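Local coordinates for protein tripartite terminase subunit 3 (Human herpesvirus 5, PDB 3N4P) that forms the nuclease-bearing large subunit of the viral terminase, the motor that probably translocates genomic DNA into empty capsids during packaging, at residues Asp57-Thr62 and Gly86-Gln91. Residues are numbered along the deposited sequence; the frame is centred on the assembly and turned at random.
Sequences DYFGKT and GAYRHQ
Arg89 lays its guanidinium flat on the ring of Tyr58 at the turn of a β-hairpin in the RNase H-like nuclease domain, where strand 80-88 reverses into strand 91-100 of the mixed central sheet. The planes are only 12° apart, and NH2 sits over the ring centre, 3.5 Å from Tyr58 CZ. This is a cation-π stack, for which an electron-rich phenol and a flat, delocalised cation are well matched. A bend at chi3 brings the end of the arginine chain over the ring, and NH1 donates a hydrogen bond to Tyr88 OH, 2.7 Å away and in the plane of the guanidinium, which helps to fix the group's rotation. That hydroxyl also bonds Glu42 of the second subunit, so the cluster reaches the dimer interface.

Next to the stack, Tyr88 CD1 lies over the face of the Phe59 ring, 3.7 Å from Phe59 CZ, with the two ring planes inclined at 41°. Phe59 is buried, its ring meeting that of Tyr130 and its side chain also packing on Tyr95, a place suited to a wholly apolar side chain; Tyr88 can share the packing while sending its hydroxyl to polar partners.

Residues 57-62 lead into strand 62-67, the antiparallel neighbour of strand 80-88, and form a single bridge, Phe59 with Tyr88. Arg89 N donates to Tyr58 O, nearly straight at 171°, and Gly60 N donates to Ala87 O. Glycine suits position 60 because a β-carbon would crowd the Ala87 methyl. The type II' turn carrying Arg89 is closed by Gln91 N reaching Tyr88 O at 2.6 Å.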
# COMPACT_ATOMS: atom_id res chain seq x y z
N ASP B 57 11.24 -14.62 2.47
CA ASP B 57 11.83 -15.02 3.75
C ASP B 57 10.98 -14.56 4.92
O ASP B 57 10.76 -15.32 5.84
CB ASP B 57 13.27 -14.49 3.87
CG ASP B 57 13.98 -14.42 2.52
OD1 ASP B 57 13.56 -13.55 1.68
OD2 ASP B 57 14.92 -15.24 2.30
N TYR B 58 10.44 -13.34 4.83
CA TYR B 58 9.68 -12.71 5.91
C TYR B 58 8.16 -12.92 5.94
O TYR B 58 7.50 -12.41 6.84
CB TYR B 58 10.02 -11.20 5.98
CG TYR B 58 11.48 -11.03 6.37
CD1 TYR B 58 11.83 -10.93 7.71
CD2 TYR B 58 12.50 -11.11 5.41
CE1 TYR B 58 13.18 -10.84 8.10
CE2 TYR B 58 13.86 -11.04 5.79
CZ TYR B 58 14.18 -10.89 7.14
OH TYR B 58 15.48 -10.80 7.55
N PHE B 59 7.60 -13.68 5.00
CA PHE B 59 6.16 -13.98 5.07
C PHE B 59 5.85 -15.19 5.91
O PHE B 59 6.55 -16.21 5.87
CB PHE B 59 5.55 -14.18 3.68
CG PHE B 59 5.48 -12.91 2.89
CD1 PHE B 59 6.61 -12.43 2.21
CD2 PHE B 59 4.31 -12.19 2.84
CE1 PHE B 59 6.56 -11.23 1.49
CE2 PHE B 59 4.25 -10.99 2.12
CZ PHE B 59 5.41 -10.50 1.46
N GLY B 60 4.76 -15.13 6.66
CA GLY B 60 4.31 -16.38 7.27
C GLY B 60 3.89 -17.37 6.17
O GLY B 60 3.40 -16.95 5.13
N LYS B 61 4.11 -18.68 6.39
CA LYS B 61 3.74 -19.66 5.38
C LYS B 61 2.37 -20.28 5.62
O LYS B 61 1.91 -21.14 4.85
CB LYS B 61 4.85 -20.71 5.22
CG LYS B 61 6.17 -19.98 5.03
CD LYS B 61 7.25 -20.92 4.56
CE LYS B 61 8.30 -20.08 3.84
NZ LYS B 61 9.66 -20.70 4.02
N THR B 62 1.71 -19.82 6.66
CA THR B 62 0.44 -20.35 6.98
C THR B 62 -0.69 -19.39 6.71
O THR B 62 -0.70 -18.30 7.22
CB THR B 62 0.41 -20.80 8.46
OG1 THR B 62 1.33 -21.87 8.61
CG2 THR B 62 -0.96 -21.35 8.80
N GLY B 86 -2.41 -13.84 6.86
CA GLY B 86 -1.08 -14.47 7.04
C GLY B 86 -0.14 -13.41 7.61
O GLY B 86 -0.38 -12.20 7.43
N ALA B 87 0.97 -13.83 8.19
CA ALA B 87 1.87 -12.90 8.78
C ALA B 87 2.82 -12.30 7.76
O ALA B 87 3.21 -12.94 6.77
CB ALA B 87 2.59 -13.54 9.94
N TYR B 88 3.21 -11.04 8.02
CA TYR B 88 4.37 -10.47 7.35
C TYR B 88 5.18 -9.69 8.35
O TYR B 88 4.69 -8.71 8.87
CB TYR B 88 3.96 -9.59 6.15
CG TYR B 88 5.14 -8.86 5.61
CD1 TYR B 88 6.17 -9.56 4.98
CD2 TYR B 88 5.29 -7.47 5.81
CE1 TYR B 88 7.27 -8.90 4.52
CE2 TYR B 88 6.42 -6.82 5.36
CZ TYR B 88 7.41 -7.55 4.72
OH TYR B 88 8.56 -6.93 4.27
N ARG B 89 6.44 -10.13 8.58
CA ARG B 89 7.27 -9.68 9.69
C ARG B 89 6.38 -9.61 10.91
O ARG B 89 5.73 -10.56 11.20
CB ARG B 89 7.99 -8.31 9.39
CG ARG B 89 8.66 -8.26 8.00
CD ARG B 89 9.42 -6.95 7.61
NE ARG B 89 10.86 -7.22 7.51
CZ ARG B 89 11.56 -7.48 6.39
NH1 ARG B 89 10.99 -7.49 5.19
NH2 ARG B 89 12.88 -7.69 6.49
N HIS B 90 6.27 -8.43 11.51
CA HIS B 90 5.38 -8.21 12.65
C HIS B 90 3.92 -7.80 12.28
O HIS B 90 3.10 -7.58 13.16
CB HIS B 90 6.06 -7.22 13.65
CG HIS B 90 6.30 -5.85 13.07
ND1 HIS B 90 6.20 -5.58 11.72
CD2 HIS B 90 6.59 -4.67 13.67
CE1 HIS B 90 6.40 -4.29 11.52
NE2 HIS B 90 6.64 -3.71 12.68
N GLN B 91 3.57 -7.77 10.99
CA GLN B 91 2.22 -7.38 10.54
C GLN B 91 1.40 -8.57 10.12
O GLN B 91 1.91 -9.69 10.00
CB GLN B 91 2.30 -6.37 9.40
CG GLN B 91 3.02 -5.03 9.88
CD GLN B 91 3.37 -4.11 8.74
OE1 GLN B 91 4.15 -4.47 7.87
NE2 GLN B 91 2.79 -2.92 8.72